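JSC1_58120g3 ([Leptolyngbya] sp. JSC-1, PDB 6XHH) probably serves as a cyanobacteriochrome photosensor, whose GAF domain holds a linear tetrapyrrole of the verdin type and absorbs far-red light in the dark state. Local coordinates at residues L18-F22 against L170-I174; A130-I134 against L163-A167. All coordinates share one frame; numbering follows the deposited sequence.

Contact 1 of 2, residues L18-F22 against L170-I174; sequences LESIF and LGVAI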
loop_
_atom_site.group_PDB
_atom_site.type_symbol
_atom_site.label_atom_id
_atom_site.label_comp_id
_atom_site.label_asym_id
_atom_site.label_seq_id
_atom_site.Cartn_x
_atom_site.Cartn_y
_atom_site.Cartn_z
ATOM N N LEU A 18 -14.198 8.576 -9.139
ATOM C CA LEU A 18 -13.217 8.079 -8.178
ATOM C C LEU A 18 -13.074 6.561 -8.242
ATOM O O LEU A 18 -11.975 6.036 -8.038
ATOM C CB LEU A 18 -13.601 8.530 -6.767
ATOM C CG LEU A 18 -12.521 8.408 -5.689
ATOM C CD1 LEU A 18 -11.320 9.262 -6.018
ATOM C CD2 LEU A 18 -13.079 8.790 -4.323
ATOM N N GLU A 19 -14.154 5.838 -8.534
ATOM C CA GLU A 19 -14.042 4.385 -8.618
ATOM C C GLU A 19 -13.161 3.964 -9.791
ATOM O O GLU A 19 -12.348 3.039 -9.659
ATOM C CB GLU A 19 -15.428 3.753 -8.728
ATOM C CG GLU A 19 -15.395 2.253 -8.906
ATOM C CD GLU A 19 -16.781 1.648 -9.065
ATOM O OE1 GLU A 19 -17.772 2.404 -9.017
ATOM O OE2 GLU A 19 -16.874 0.414 -9.238
ATOM N N SER A 20 -13.302 4.631 -10.942
ATOM C CA SER A 20 -12.429 4.342 -12.076
ATOM C C SER A 20 -10.981 4.697 -11.754
ATOM O O SER A 20 -10.056 3.988 -12.166
ATOM C CB SER A 20 -12.901 5.106 -13.315
ATOM O OG SER A 20 -14.153 4.615 -13.768
ATOM N N ILE A 21 -10.768 5.808 -11.038
ATOM C CA ILE A 21 -9.417 6.207 -10.637
ATOM C C ILE A 21 -8.775 5.123 -9.778
ATOM O O ILE A 21 -7.614 4.744 -9.991
ATOM C CB ILE A 21 -9.461 7.551 -9.895
ATOM C CG1 ILE A 21 -9.880 8.658 -10.864
ATOM C CG2 ILE A 21 -8.115 7.865 -9.258
ATOM C CD1 ILE A 21 -9.882 10.049 -10.264
ATOM N N PHE A 22 -9.522 4.614 -8.794
ATOM C CA PHE A 22 -9.012 3.546 -7.934
ATOM C C PHE A 22 -8.656 2.307 -8.741
ATOM O O PHE A 22 -7.590 1.712 -8.549
ATOM C CB PHE A 22 -10.044 3.187 -6.869
ATOM C CG PHE A 22 -10.111 4.158 -5.733
ATOM C CD1 PHE A 22 -9.457 5.380 -5.795
ATOM C CD2 PHE A 22 -10.845 3.846 -4.600
ATOM C CE1 PHE A 22 -9.531 6.265 -4.734
ATOM C CE2 PHE A 22 -10.910 4.715 -3.539
ATOM C CZ PHE A 22 -10.270 5.932 -3.609
ATOM N N LEU A 170 -3.671 9.543 -5.553
ATOM C CA LEU A 170 -4.931 9.034 -5.025
ATOM C C LEU A 170 -5.518 9.995 -4.007
ATOM O O LEU A 170 -6.713 10.305 -4.048
ATOM C CB LEU A 170 -4.715 7.659 -4.393
ATOM C CG LEU A 170 -4.555 6.466 -5.326
ATOM C CD1 LEU A 170 -4.204 5.242 -4.497
ATOM C CD2 LEU A 170 -5.834 6.229 -6.124
ATOM N N GLY A 171 -4.684 10.480 -3.082
ATOM C CA GLY A 171 -5.177 11.390 -2.060
ATOM C C GLY A 171 -5.737 12.672 -2.639
ATOM O O GLY A 171 -6.769 13.167 -2.182
ATOM N N VAL A 172 -5.062 13.224 -3.649
ATOM C CA VAL A 172 -5.557 14.419 -4.330
ATOM C C VAL A 172 -6.896 14.132 -5.003
ATOM O O VAL A 172 -7.825 14.948 -4.954
ATOM C CB VAL A 172 -4.505 14.920 -5.335
ATOM C CG1 VAL A 172 -5.060 16.060 -6.156
ATOM C CG2 VAL A 172 -3.248 15.366 -4.599
ATOM N N ALA A 173 -7.026 12.957 -5.622
ATOM C CA ALA A 173 -8.292 12.585 -6.244
ATOM C C ALA A 173 -9.401 12.433 -5.206
ATOM O O ALA A 173 -10.544 12.846 -5.443
ATOM C CB ALA A 173 -8.116 11.297 -7.046
ATOM N N ILE A 174 -9.086 11.846 -4.049
ATOM C CA ILE A 174 -10.076 11.711 -2.983
ATOM C C ILE A 174 -10.463 13.078 -2.446
ATOM O O ILE A 174 -11.632 13.339 -2.156
ATOM C CB ILE A 174 -9.536 10.808 -1.859
ATOM C CG1 ILE A 174 -9.301 9.380 -2.364
ATOM C CG2 ILE A 174 -10.498 10.792 -0.675
ATOM C CD1 ILE A 174 -8.256 8.633 -1.536
#

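Contact 2 of 2, residues A130-I134 against L163-A167; sequences AVVAI and LMRVA. With M1V (mesobiliverdin IX(alpha)), chain C.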
loop_
_atom_site.group_PDB
_atom_site.type_symbol
_atom_site.label_atom_id
_atom_site.label_comp_id
_atom_site.label_asym_id
_atom_site.label_seq_id
_atom_site.Cartn_x
_atom_site.Cartn_y
_atom_site.Cartn_z
ATOM N N ALA A 130 4.732 -3.901 0.400
ATOM C CA ALA A 130 5.182 -2.515 0.483
ATOM C C ALA A 130 3.929 -1.670 0.646
ATOM O O ALA A 130 3.036 -1.732 -0.203
ATOM C CB ALA A 130 5.983 -2.097 -0.758
ATOM N N VAL A 131 3.831 -0.934 1.754
ATOM C CA VAL A 131 2.586 -0.307 2.191
ATOM C C VAL A 131 2.846 1.169 2.469
ATOM O O VAL A 131 3.793 1.513 3.191
ATOM C CB VAL A 131 1.997 -0.999 3.440
ATOM C CG1 VAL A 131 0.572 -0.482 3.734
ATOM C CG2 VAL A 131 1.985 -2.530 3.268
ATOM N N VAL A 132 2.030 2.049 1.883
ATOM C CA VAL A 132 2.231 3.486 2.056
ATOM C C VAL A 132 0.905 4.172 2.346
ATOM O O VAL A 132 -0.175 3.683 1.997
ATOM C CB VAL A 132 2.877 4.152 0.828
ATOM C CG1 VAL A 132 4.208 3.488 0.482
ATOM C CG2 VAL A 132 1.905 4.142 -0.356
ATOM N N ALA A 133 1.006 5.337 2.972
ATOM C CA ALA A 133 -0.160 6.085 3.407
ATOM C C ALA A 133 -0.822 6.808 2.237
ATOM O O ALA A 133 -0.148 7.358 1.355
ATOM C CB ALA A 133 0.242 7.097 4.482
ATOM N N ILE A 134 -2.149 6.832 2.250
ATOM C CA ILE A 134 -2.928 7.714 1.380
ATOM C C ILE A 134 -3.451 8.848 2.242
ATOM O O ILE A 134 -4.237 8.605 3.167
ATOM C CB ILE A 134 -4.097 6.975 0.708
ATOM C CG1 ILE A 134 -3.606 5.868 -0.210
ATOM C CG2 ILE A 134 -4.949 7.931 -0.120
ATOM C CD1 ILE A 134 -4.737 4.930 -0.655
ATOM N N LEU A 163 5.522 4.437 -5.106
ATOM C CA LEU A 163 4.258 4.096 -4.465
ATOM C C LEU A 163 3.712 5.265 -3.669
ATOM O O LEU A 163 2.503 5.516 -3.672
ATOM C CB LEU A 163 4.446 2.890 -3.543
ATOM C CG LEU A 163 4.271 1.470 -4.083
ATOM C CD1 LEU A 163 4.501 0.451 -2.972
ATOM C CD2 LEU A 163 2.888 1.252 -4.707
ATOM N N MET A 164 4.595 5.985 -2.969
ATOM C CA MET A 164 4.165 7.128 -2.182
ATOM C C MET A 164 3.657 8.257 -3.067
ATOM O O MET A 164 2.702 8.942 -2.693
ATOM C CB MET A 164 5.314 7.606 -1.289
ATOM C CG MET A 164 5.736 6.564 -0.235
ATOM S SD MET A 164 7.167 7.010 0.779
ATOM C CE MET A 164 6.548 8.437 1.652
ATOM N N ARG A 165 4.254 8.447 -4.249
ATOM C CA ARG A 165 3.765 9.481 -5.160
ATOM C C ARG A 165 2.423 9.095 -5.759
ATOM O O ARG A 165 1.561 9.954 -5.962
ATOM C CB ARG A 165 4.774 9.737 -6.280
ATOM C CG ARG A 165 6.119 10.275 -5.815
ATOM C CD ARG A 165 5.995 11.621 -5.134
ATOM N NE ARG A 165 5.654 11.506 -3.717
ATOM C CZ ARG A 165 6.462 11.005 -2.786
ATOM N NH1 ARG A 165 7.667 10.559 -3.113
ATOM N NH2 ARG A 165 6.063 10.948 -1.523
ATOM N N VAL A 166 2.240 7.810 -6.065
ATOM C CA VAL A 166 0.942 7.344 -6.544
ATOM C C VAL A 166 -0.121 7.537 -5.469
ATOM O O VAL A 166 -1.237 7.993 -5.748
ATOM C CB VAL A 166 1.045 5.880 -6.992
ATOM C CG1 VAL A 166 -0.333 5.336 -7.329
ATOM C CG2 VAL A 166 1.969 5.768 -8.208
ATOM N N ALA A 167 0.213 7.205 -4.222
ATOM C CA ALA A 167 -0.729 7.430 -3.133
ATOM C C ALA A 167 -1.046 8.916 -2.982
ATOM O O ALA A 167 -2.185 9.289 -2.677
ATOM C CB ALA A 167 -0.167 6.847 -1.834
HETATM O OA M1V C . -4.093 -8.136 12.549
HETATM C C1A M1V C . -3.311 -8.113 13.488
HETATM N NA M1V C . -2.239 -7.314 13.553
HETATM C C2A M1V C . -3.404 -8.900 14.653
HETATM C CMA M1V C . -4.476 -9.923 14.950
HETATM C C3A M1V C . -2.330 -8.574 15.478
HETATM C CAA M1V C . -2.005 -9.149 16.804
HETATM C CBA M1V C . -2.026 -8.096 17.914
HETATM C C4A M1V C . -1.561 -7.536 14.756
HETATM C CHA M1V C . -0.432 -6.932 15.240
HETATM C C1B M1V C . 0.421 -5.894 14.654
HETATM C C2B M1V C . 1.599 -5.450 15.310
HETATM C CMB M1V C . 2.129 -5.970 16.624
HETATM C C3B M1V C . 2.164 -4.488 14.527
HETATM C CAB M1V C . 3.446 -3.728 14.816
HETATM C CBB M1V C . 4.573 -4.223 13.894
HETATM C CGB M1V C . 4.977 -5.636 14.256
HETATM O O2B M1V C . 5.553 -5.861 15.348
HETATM O O1B M1V C . 4.749 -6.597 13.487
HETATM N NB M1V C . 0.283 -5.204 13.511
HETATM C C4B M1V C . 1.313 -4.339 13.392
HETATM C CHB M1V C . 1.596 -3.410 12.378
HETATM C C1C M1V C . 1.048 -3.217 11.102
HETATM C C2C M1V C . 1.681 -2.440 10.123
HETATM C CAC M1V C . 2.961 -1.660 10.334
HETATM C CBC M1V C . 2.479 -0.358 11.034
HETATM C CGC M1V C . 3.552 0.427 11.773
HETATM O O2C M1V C . 4.743 0.044 11.770
HETATM O O1C M1V C . 3.259 1.470 12.410
HETATM C C3C M1V C . 0.869 -2.464 8.991
HETATM C CMC M1V C . 1.173 -1.755 7.700
HETATM N NC M1V C . -0.114 -3.731 10.570
HETATM C C4C M1V C . -0.241 -3.285 9.279
HETATM C CHC M1V C . -1.388 -3.658 8.520
HETATM C C1D M1V C . -1.667 -3.503 7.184
HETATM C C2D M1V C . -2.928 -3.136 6.638
HETATM C CMD M1V C . -4.165 -2.798 7.433
HETATM N ND M1V C . -0.796 -3.746 6.131
HETATM C C4D M1V C . -1.455 -3.514 4.976
HETATM O OD M1V C . -0.937 -3.649 3.866
HETATM C C3D M1V C . -2.799 -3.125 5.284
HETATM C CAD M1V C . -3.875 -2.750 4.296
HETATM C CBD M1V C . -4.412 -4.004 3.642
#

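Contact 1 of 2, residues L18-F22 against L170-I174
The CB methyl of A173 meets two side chains of the facing helix at once: CD1 of L18 lies 3.9 Å from A173 CB, and CD1 of I21, one turn further on, lies equally close to that methyl. L18 gets there because its CG stands anti to the backbone N (chi1 -165°), which brings CD1 to 3.7 Å from A173 O, a van der Waals touch on the backbone, and close to I174 as well. One residue beyond I21, F22 takes over. Its ring carbon CZ comes within 3.8 Å of I174 CG1, which sits at the ring edge and in its plane, the two side chains crossing at about a right angle. L170 reaches the same ring from another direction: its CD2 is 3.7 Å from F22 CD1, approaching obliquely, and also brushes I21 CG2.

All this is set by the segments 18-22 and 170-174, on helices 18-33 and 157-178, which run antiparallel at 173°, their axes 10.6 Å apart at closest approach. L18 therefore faces A173 and F22 faces L170. Behind the pair lies the central sheet, where F22 also rests on I40, I52 and T53. The hydroxyl of S20, on another side of its helix, is hydrogen-bonded to D17.

What holds these helices together here is purely apolar packing, with leucine, isoleucine, alanine and one phenylalanine edge. The contact carries no directional polar link, and between these segments the fit rests on the shapes of the side chains rather than on polar bonds.

Contact 2 of 2, residues A130-I134 against L163-A167
The flat D ring of the bilin has V131 over one face at its carbonyl end, while V132, on the other side of the same strand of the GAF domain's antiparallel sheet, packs on M164 of helix 157-178. V131 CG2 lies 3.2 Å from OD of the chromophore and V131 CG1 3.5 Å from that oxygen. Both methyls stand on the same side of the ring plane, CG1 further out of it than CG2, so they come at the carbonyl tilted from the plane. V131 belongs to the chromophore pocket and also touches F81 and S145, whose hydroxyl is hydrogen-bonded to the bilin.

On the helix side, V132 divides its work between two branches. CG1, anti to its own carbonyl carbon (chi1 -57°), packs 3.5 Å from M164 CG, the side chains passing at a slant. CG2 turns instead to the helix backbone and to A167, with its methyl 3.7 Å from A167 CB. Two residues further along the strand, I134 CG1 touches the same alanine, and at the other end A130 CB meets L163 CD1 at 3.7 Å. L163 in turn reaches V29 and F33, so it lies between the sheet and helix 18-33.

The segments 130-134 and 163-167 run at 28°, their axes 7.7 Å apart at closest approach. That closeness is consistent with the small side chain at position 167: A167 CB sits just 3.2 Å from A133 O.

Both contacts draw on the helix 157-178, contact 2 on its earlier turns and contact 1 further on, with centres 13 Å apart. Along the chain the order is 18-22, 130-134, 163-167, 170-174, so contact 1 brackets contact 2. They touch directly: I174 CD1 packs 3.7 Å from I134 CG2, and L170 CD1 also meets I134. The result is a layered GAF domain. One face of the sheet carries the helix 157-178 with the helix 18-33 beside it, and strand 128-136 separates helix 157-178 from the bilin, with V131 on the bilin side.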